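PDB 3IWZ: CRP-like protein Clp from Xanthomonas campestris pv. campestris, which acts as a c-di-GMP-responsive global transcriptional regulator, activating or repressing many genes that include those for virulence factors in the diffusible signal factor pathway. Local coordinates for residues 73-78 with 149-154; 165-170 with 195-200; 87-92 with 97-102. All coordinates share one frame; numbering follows the deposited sequence.

Contact 1: residues 73-78 with 149-154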
# COMPACT_ATOMS: atom_id res chain seq x y z
N ARG D 73 -13.37 12.38 6.56
CA ARG D 73 -13.53 11.98 5.18
C ARG D 73 -13.07 10.52 5.09
O ARG D 73 -12.23 10.09 5.89
CB ARG D 73 -12.67 12.86 4.26
CG ARG D 73 -12.93 14.37 4.36
CD ARG D 73 -14.25 14.78 3.70
NE ARG D 73 -14.27 14.46 2.27
CZ ARG D 73 -13.52 15.07 1.35
NH1 ARG D 73 -12.68 16.04 1.70
NH2 ARG D 73 -13.61 14.69 0.08
N GLU D 74 -13.61 9.78 4.14
CA GLU D 74 -13.22 8.38 3.98
C GLU D 74 -12.72 8.08 2.57
O GLU D 74 -13.18 8.66 1.59
CB GLU D 74 -14.40 7.45 4.29
CG GLU D 74 -15.02 7.62 5.67
CD GLU D 74 -16.03 6.53 5.98
OE1 GLU D 74 -16.97 6.34 5.18
OE2 GLU D 74 -15.87 5.85 7.01
N LEU D 75 -11.77 7.16 2.49
CA LEU D 75 -11.22 6.73 1.22
C LEU D 75 -11.18 5.20 1.23
O LEU D 75 -10.43 4.58 1.99
CB LEU D 75 -9.80 7.29 1.02
CG LEU D 75 -9.07 6.96 -0.29
CD1 LEU D 75 -9.78 7.62 -1.47
CD2 LEU D 75 -7.62 7.45 -0.20
N VAL D 76 -12.02 4.59 0.39
CA VAL D 76 -12.05 3.15 0.26
C VAL D 76 -10.73 2.75 -0.40
O VAL D 76 -10.35 3.29 -1.44
CB VAL D 76 -13.24 2.70 -0.63
CG1 VAL D 76 -13.13 1.22 -0.97
CG2 VAL D 76 -14.55 2.99 0.08
N LEU D 77 -10.02 1.81 0.22
CA LEU D 77 -8.75 1.37 -0.34
C LEU D 77 -8.94 0.08 -1.11
O LEU D 77 -8.06 -0.34 -1.86
CB LEU D 77 -7.70 1.15 0.75
CG LEU D 77 -7.53 2.27 1.78
CD1 LEU D 77 -6.36 1.93 2.67
CD2 LEU D 77 -7.30 3.58 1.09
N GLY D 78 -10.10 -0.55 -0.92
CA GLY D 78 -10.37 -1.79 -1.62
C GLY D 78 -11.48 -2.66 -1.05
O GLY D 78 -11.92 -2.49 0.09
N THR D 149 -0.73 1.82 -4.31
CA THR D 149 0.31 2.62 -4.96
C THR D 149 -0.31 3.29 -6.18
O THR D 149 -0.06 4.47 -6.46
CB THR D 149 1.48 1.75 -5.43
OG1 THR D 149 2.12 1.17 -4.29
CG2 THR D 149 2.49 2.58 -6.22
N ARG D 150 -1.14 2.54 -6.90
CA ARG D 150 -1.79 3.08 -8.09
C ARG D 150 -2.78 4.17 -7.73
O ARG D 150 -2.90 5.17 -8.44
CB ARG D 150 -2.50 1.98 -8.88
CG ARG D 150 -1.57 1.09 -9.67
CD ARG D 150 -2.22 -0.23 -10.08
NE ARG D 150 -1.33 -0.97 -10.97
CZ ARG D 150 -1.55 -2.20 -11.41
NH1 ARG D 150 -2.65 -2.86 -11.05
NH2 ARG D 150 -0.67 -2.78 -12.21
N LYS D 151 -3.49 3.99 -6.62
CA LYS D 151 -4.48 4.97 -6.18
C LYS D 151 -3.80 6.29 -5.85
O LYS D 151 -4.25 7.35 -6.26
CB LYS D 151 -5.23 4.45 -4.95
CG LYS D 151 -6.64 4.96 -4.85
CD LYS D 151 -7.32 4.44 -3.61
CE LYS D 151 -8.78 4.84 -3.56
NZ LYS D 151 -9.66 3.90 -4.30
N ALA D 152 -2.72 6.22 -5.08
CA ALA D 152 -2.00 7.42 -4.71
C ALA D 152 -1.55 8.14 -5.98
O ALA D 152 -1.64 9.36 -6.08
CB ALA D 152 -0.79 7.05 -3.86
N SER D 153 -1.06 7.37 -6.95
CA SER D 153 -0.60 7.96 -8.20
C SER D 153 -1.76 8.71 -8.86
O SER D 153 -1.60 9.83 -9.34
CB SER D 153 -0.08 6.85 -9.12
OG SER D 153 0.53 7.39 -10.27
N ARG D 154 -2.94 8.09 -8.86
CA ARG D 154 -4.12 8.71 -9.45
C ARG D 154 -4.60 9.94 -8.68
O ARG D 154 -4.98 10.95 -9.27
CB ARG D 154 -5.26 7.69 -9.56
CG ARG D 154 -5.03 6.59 -10.58
CD ARG D 154 -6.36 5.89 -10.93
NE ARG D 154 -6.99 5.33 -9.74
CZ ARG D 154 -6.82 4.08 -9.34
NH1 ARG D 154 -6.04 3.27 -10.04
NH2 ARG D 154 -7.39 3.65 -8.22
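K151, the residue that reaches over to L75 and V76, also lies beneath a flat group of its own helix. The R154 guanidinium folds back so that K151 CA sits 3.8 Å from its plane and R150 O lies on that same face, both shifted toward the rim. Backbone and guanidinium thus pack together at the root of the lysine chain.

From there K151 runs out nearly straight. CG stands anti to the backbone N (chi1 -150°), the next two torsions are also extended, and only the last one bends (chi4 86°), which swings NZ round to the main-chain carbonyl of V76. NZ is 3.0 Å from V76 O in a weak hydrogen bond, with CE almost as near to that oxygen. The stronger grip on the ammonium comes from L196 O, so two carbonyls share it and probably stabilise its charge.

The methylenes do the apolar work. L75 turns its CG anti to the backbone N, and its CD1 comes 3.6 Å from K151 CE as the two side chains lie alongside, running antiparallel. Lysine suits this place because a long apolar stem can pass a buried leucine before its charged end meets backbone oxygens. V76 contributes its carbonyl here, while its own branched side chain packs on L196 of helix 190-197.

The strand belongs to the β-roll of the cyclic nucleotide-binding domain; helix 130-157 is the long helix that, as in CRP relatives, links this roll to the DNA-binding domain and packs against the second subunit, whose L75 meets A152. Strand 74-80 is an outer strand of its sheet within the chain, paired antiparallel with strand 63-68, and helix 190-197 of the DNA-binding domain docks against it.

Contact 2: residues 165-170 with 195-200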
# COMPACT_ATOMS: atom_id res chain seq x y z
N VAL D 165 -14.43 8.05 -13.90
CA VAL D 165 -14.63 7.26 -15.11
C VAL D 165 -13.87 5.94 -15.00
O VAL D 165 -14.43 4.86 -15.23
CB VAL D 165 -14.16 8.01 -16.37
CG1 VAL D 165 -14.14 7.07 -17.56
CG2 VAL D 165 -15.08 9.19 -16.64
N ARG D 166 -12.59 6.04 -14.65
CA ARG D 166 -11.73 4.87 -14.49
C ARG D 166 -12.34 3.86 -13.52
O ARG D 166 -12.40 2.66 -13.80
CB ARG D 166 -10.35 5.29 -13.99
CG ARG D 166 -9.38 5.80 -15.06
CD ARG D 166 -8.05 6.15 -14.42
NE ARG D 166 -6.91 6.06 -15.33
CZ ARG D 166 -6.66 6.91 -16.32
NH1 ARG D 166 -7.48 7.93 -16.54
NH2 ARG D 166 -5.59 6.74 -17.09
N THR D 167 -12.81 4.36 -12.37
CA THR D 167 -13.41 3.51 -11.33
C THR D 167 -14.76 2.91 -11.74
O THR D 167 -15.15 1.85 -11.25
CB THR D 167 -13.59 4.30 -10.01
OG1 THR D 167 -12.30 4.68 -9.50
CG2 THR D 167 -14.28 3.45 -8.97
N LEU D 168 -15.48 3.60 -12.63
CA LEU D 168 -16.76 3.09 -13.10
C LEU D 168 -16.49 1.85 -13.94
O LEU D 168 -17.26 0.88 -13.90
CB LEU D 168 -17.48 4.14 -13.95
CG LEU D 168 -18.30 5.19 -13.18
CD1 LEU D 168 -18.73 6.31 -14.12
CD2 LEU D 168 -19.50 4.51 -12.56
N HIS D 169 -15.39 1.86 -14.68
CA HIS D 169 -15.03 0.73 -15.52
C HIS D 169 -14.47 -0.45 -14.74
O HIS D 169 -14.61 -1.60 -15.15
CB HIS D 169 -14.04 1.16 -16.61
CG HIS D 169 -14.65 1.99 -17.70
ND1 HIS D 169 -15.63 1.50 -18.53
CD2 HIS D 169 -14.42 3.26 -18.09
CE1 HIS D 169 -15.98 2.43 -19.40
NE2 HIS D 169 -15.26 3.52 -19.15
N ASP D 170 -13.82 -0.17 -13.61
CA ASP D 170 -13.25 -1.24 -12.79
C ASP D 170 -14.38 -2.08 -12.20
O ASP D 170 -14.27 -3.30 -12.08
CB ASP D 170 -12.40 -0.65 -11.66
CG ASP D 170 -11.57 -1.70 -10.94
OD1 ASP D 170 -10.79 -2.42 -11.61
OD2 ASP D 170 -11.69 -1.82 -9.70
N ARG D 195 -16.21 8.06 -2.04
CA ARG D 195 -15.26 7.45 -1.13
C ARG D 195 -14.21 6.66 -1.91
O ARG D 195 -13.10 6.44 -1.43
CB ARG D 195 -15.98 6.51 -0.15
CG ARG D 195 -16.66 7.23 1.00
CD ARG D 195 -17.18 6.26 2.05
NE ARG D 195 -18.34 5.52 1.57
CZ ARG D 195 -19.50 5.45 2.22
NH1 ARG D 195 -20.50 4.75 1.71
NH2 ARG D 195 -19.64 6.07 3.39
N LEU D 196 -14.57 6.25 -3.12
CA LEU D 196 -13.66 5.50 -3.96
C LEU D 196 -12.60 6.37 -4.61
O LEU D 196 -11.42 6.03 -4.60
CB LEU D 196 -14.43 4.75 -5.05
CG LEU D 196 -15.12 3.46 -4.59
CD1 LEU D 196 -16.07 2.97 -5.67
CD2 LEU D 196 -14.07 2.42 -4.29
N VAL D 197 -13.02 7.50 -5.16
CA VAL D 197 -12.08 8.40 -5.84
C VAL D 197 -11.52 9.49 -4.96
O VAL D 197 -10.67 10.26 -5.39
CB VAL D 197 -12.74 9.08 -7.07
CG1 VAL D 197 -13.26 8.03 -8.03
CG2 VAL D 197 -13.85 10.01 -6.63
N GLY D 198 -12.00 9.57 -3.72
CA GLY D 198 -11.52 10.57 -2.80
C GLY D 198 -12.03 11.96 -3.11
O GLY D 198 -11.23 12.89 -3.29
N CYS D 199 -13.35 12.12 -3.20
CA CYS D 199 -13.95 13.42 -3.47
C CYS D 199 -15.23 13.55 -2.65
O CYS D 199 -15.72 12.56 -2.11
CB CYS D 199 -14.27 13.58 -4.96
SG CYS D 199 -15.61 12.54 -5.58
N SER D 200 -15.77 14.76 -2.55
CA SER D 200 -16.99 14.98 -1.79
C SER D 200 -18.17 14.27 -2.43
O SER D 200 -18.25 14.15 -3.65
CB SER D 200 -17.29 16.48 -1.67
OG SER D 200 -17.52 17.06 -2.95
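T167 meets L196 and V197 with a different branch for each, and so joins helix 160-172 to the first helix of the predicted helix-turn-helix motif in the crp-type DNA-binding domain. T167 CG2 touches L196 CD1 at 3.8 Å and also lies near L196 CB, a purely apolar meeting. On the other branch, T167 OG1 comes 3.8 Å from V197 CG1, a van der Waals contact in which the oxygen takes no hydrogen bond from across the interface.

The torsions sort the two branches. In T167 the methyl is anti to the backbone N while OG1 stands beside that N (chi1 -64°), a rotamer that lets the hydroxyl bond back to R163 O one turn earlier in its own helix. Threonine fits well here: its polar atom is satisfied locally, and its methyl is left to face leucine. Both partners are buried and approach obliquely, and T167 and V197 have the closest backbones of the contact, with 7.5 Å between their CA atoms.

Further out, L196 also packs on V76 and Y79 of strand 74-80, and V197 on I164 of helix 160-172. V197 O accepts a hydrogen bond from R163 NE, a second tie between the two helices beside the T167 packing.

G198 is the first residue to leave helical geometry, with a positive phi of 74°, a conformation glycine adopts readily, and C199 is already extended. This is the turn of the motif, and it redirects the chain toward helix 201-213, the second helix of the motif. S200 is the N-cap just ahead of that helix; chi1 62° sets OG between the backbone N and the carbonyl carbon, from where it bonds to M203 N.

Contact 3: residues 87-92 with 97-102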
# COMPACT_ATOMS: atom_id res chain seq x y z
N GLY D 87 -7.22 -7.18 8.58
CA GLY D 87 -6.83 -6.83 9.94
C GLY D 87 -5.53 -7.54 10.31
O GLY D 87 -5.27 -7.86 11.48
N GLU D 88 -4.69 -7.77 9.31
CA GLU D 88 -3.44 -8.48 9.54
C GLU D 88 -2.25 -7.63 9.94
O GLU D 88 -1.23 -8.18 10.36
CB GLU D 88 -3.07 -9.28 8.29
CG GLU D 88 -2.47 -8.46 7.16
CD GLU D 88 -3.33 -7.26 6.76
OE1 GLU D 88 -4.59 -7.33 6.82
OE2 GLU D 88 -2.72 -6.25 6.36
N MET D 89 -2.36 -6.31 9.84
CA MET D 89 -1.23 -5.44 10.16
C MET D 89 -0.55 -5.71 11.50
O MET D 89 0.67 -5.85 11.56
CB MET D 89 -1.64 -3.97 10.08
CG MET D 89 -0.43 -3.03 10.03
SD MET D 89 -0.84 -1.28 9.94
CE MET D 89 -0.77 -0.82 11.67
N GLY D 90 -1.34 -5.76 12.57
CA GLY D 90 -0.78 -6.02 13.89
C GLY D 90 0.02 -7.31 13.99
O GLY D 90 0.81 -7.47 14.91
N LEU D 91 -0.18 -8.22 13.06
CA LEU D 91 0.57 -9.48 13.07
C LEU D 91 2.00 -9.26 12.58
O LEU D 91 2.86 -10.14 12.68
CB LEU D 91 -0.12 -10.50 12.16
CG LEU D 91 0.62 -11.81 11.93
CD1 LEU D 91 0.75 -12.56 13.25
CD2 LEU D 91 -0.14 -12.66 10.90
N PHE D 92 2.26 -8.07 12.05
CA PHE D 92 3.57 -7.74 11.50
C PHE D 92 4.19 -6.50 12.12
O PHE D 92 5.40 -6.41 12.27
CB PHE D 92 3.43 -7.51 10.00
CG PHE D 92 3.04 -8.73 9.23
CD1 PHE D 92 4.01 -9.65 8.84
CD2 PHE D 92 1.72 -8.94 8.88
CE1 PHE D 92 3.66 -10.77 8.11
CE2 PHE D 92 1.36 -10.07 8.14
CZ PHE D 92 2.32 -10.98 7.75
N THR D 97 -3.27 -0.45 18.32
CA THR D 97 -4.50 -0.08 17.64
C THR D 97 -4.57 -0.31 16.12
O THR D 97 -3.56 -0.55 15.45
CB THR D 97 -4.81 1.39 17.91
OG1 THR D 97 -3.74 2.19 17.40
CG2 THR D 97 -4.92 1.63 19.42
N ARG D 98 -5.79 -0.23 15.59
CA ARG D 98 -6.06 -0.37 14.17
C ARG D 98 -5.76 0.96 13.51
O ARG D 98 -5.79 2.00 14.16
CB ARG D 98 -7.54 -0.70 13.92
CG ARG D 98 -8.04 -2.00 14.52
CD ARG D 98 -7.38 -3.21 13.91
NE ARG D 98 -7.96 -4.43 14.45
CZ ARG D 98 -7.48 -5.65 14.24
NH1 ARG D 98 -6.40 -5.82 13.48
NH2 ARG D 98 -8.08 -6.70 14.80
N GLU D 99 -5.50 0.94 12.21
CA GLU D 99 -5.22 2.17 11.49
C GLU D 99 -6.28 2.42 10.41
O GLU D 99 -6.31 3.48 9.79
CB GLU D 99 -3.83 2.11 10.85
CG GLU D 99 -3.09 3.44 10.93
CD GLU D 99 -2.69 3.77 12.36
OE1 GLU D 99 -2.92 4.92 12.79
OE2 GLU D 99 -2.15 2.89 13.04
N VAL D 100 -7.16 1.45 10.19
CA VAL D 100 -8.20 1.61 9.17
C VAL D 100 -9.53 1.02 9.63
O VAL D 100 -9.61 0.37 10.67
CB VAL D 100 -7.81 0.89 7.85
CG1 VAL D 100 -6.45 1.36 7.38
CG2 VAL D 100 -7.80 -0.62 8.07
N ILE D 101 -10.55 1.25 8.81
CA ILE D 101 -11.89 0.74 9.04
C ILE D 101 -12.11 -0.52 8.21
O ILE D 101 -11.76 -0.55 7.03
CB ILE D 101 -12.99 1.71 8.57
CG1 ILE D 101 -12.86 3.07 9.25
CG2 ILE D 101 -14.36 1.11 8.86
CD1 ILE D 101 -13.95 4.07 8.83
N LEU D 102 -12.68 -1.54 8.84
CA LEU D 102 -13.02 -2.80 8.18
C LEU D 102 -14.55 -2.81 8.21
O LEU D 102 -15.16 -2.99 9.27
CB LEU D 102 -12.49 -4.00 8.95
CG LEU D 102 -12.98 -5.36 8.45
CD1 LEU D 102 -12.47 -5.60 7.03
CD2 LEU D 102 -12.50 -6.46 9.39
O HOH W 1 -4.30 -4.20 12.55
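R98 reaches G87 with one corner of its guanidinium. R98 NH1 lies 3.1 Å from G87 O, which sits at the edge of the group near its plane, but the N-H...O angle of 134° makes the bond weak. G87 suits the place twice over: its phi is positive, and without a side chain it allows NH1 to within 3.7 Å of its CA. A water in the guanidinium plane, 2.8 Å from NH1, accepts a bond there and a weak one from G90 N. The strongest polar partner of R98 is T54 O, reached through NH2, and F46 makes a cation-pi contact with the group.

Residues 87-92 and the stretch up to E99 correspond to the phosphate-binding cassette of the cyclic nucleotide-binding fold, and R98 probably stands where relatives carry the arginine that binds the cyclic phosphate. Here it grips backbone oxygens and water.

M89 is extended as far as SD, then bends (chi3 95°), and its CE meets E99 OE2 at 4.2 Å as the two side chains cross. A flexible methionine can meet both this carboxylate and L146 of the neighbouring subunit. The other carboxylate oxygen, E99 OE1, forms a salt bridge with R150 of that subunit.

From the N terminus, strand 74-80 supplies the first half of contact 1. Contact 3 opens and closes next, bridging the four residues between 87-92 and 97-102, and is nested inside the larger loop that contact 1 closes when the chain returns at 149-154. Contact 2 follows in series, opening on the next helix and closing at 195-200. Contacts 1 and 3 both reach the sheet that holds strands 74-80 and 101-104, and both touch the second subunit. Contact 1 adjoins contact 2, with V76 N 2.8 Å from R195 O, so the nucleotide-binding and DNA-binding domains meet there; contacts 2 and 3 lie about 24 Å apart between centres.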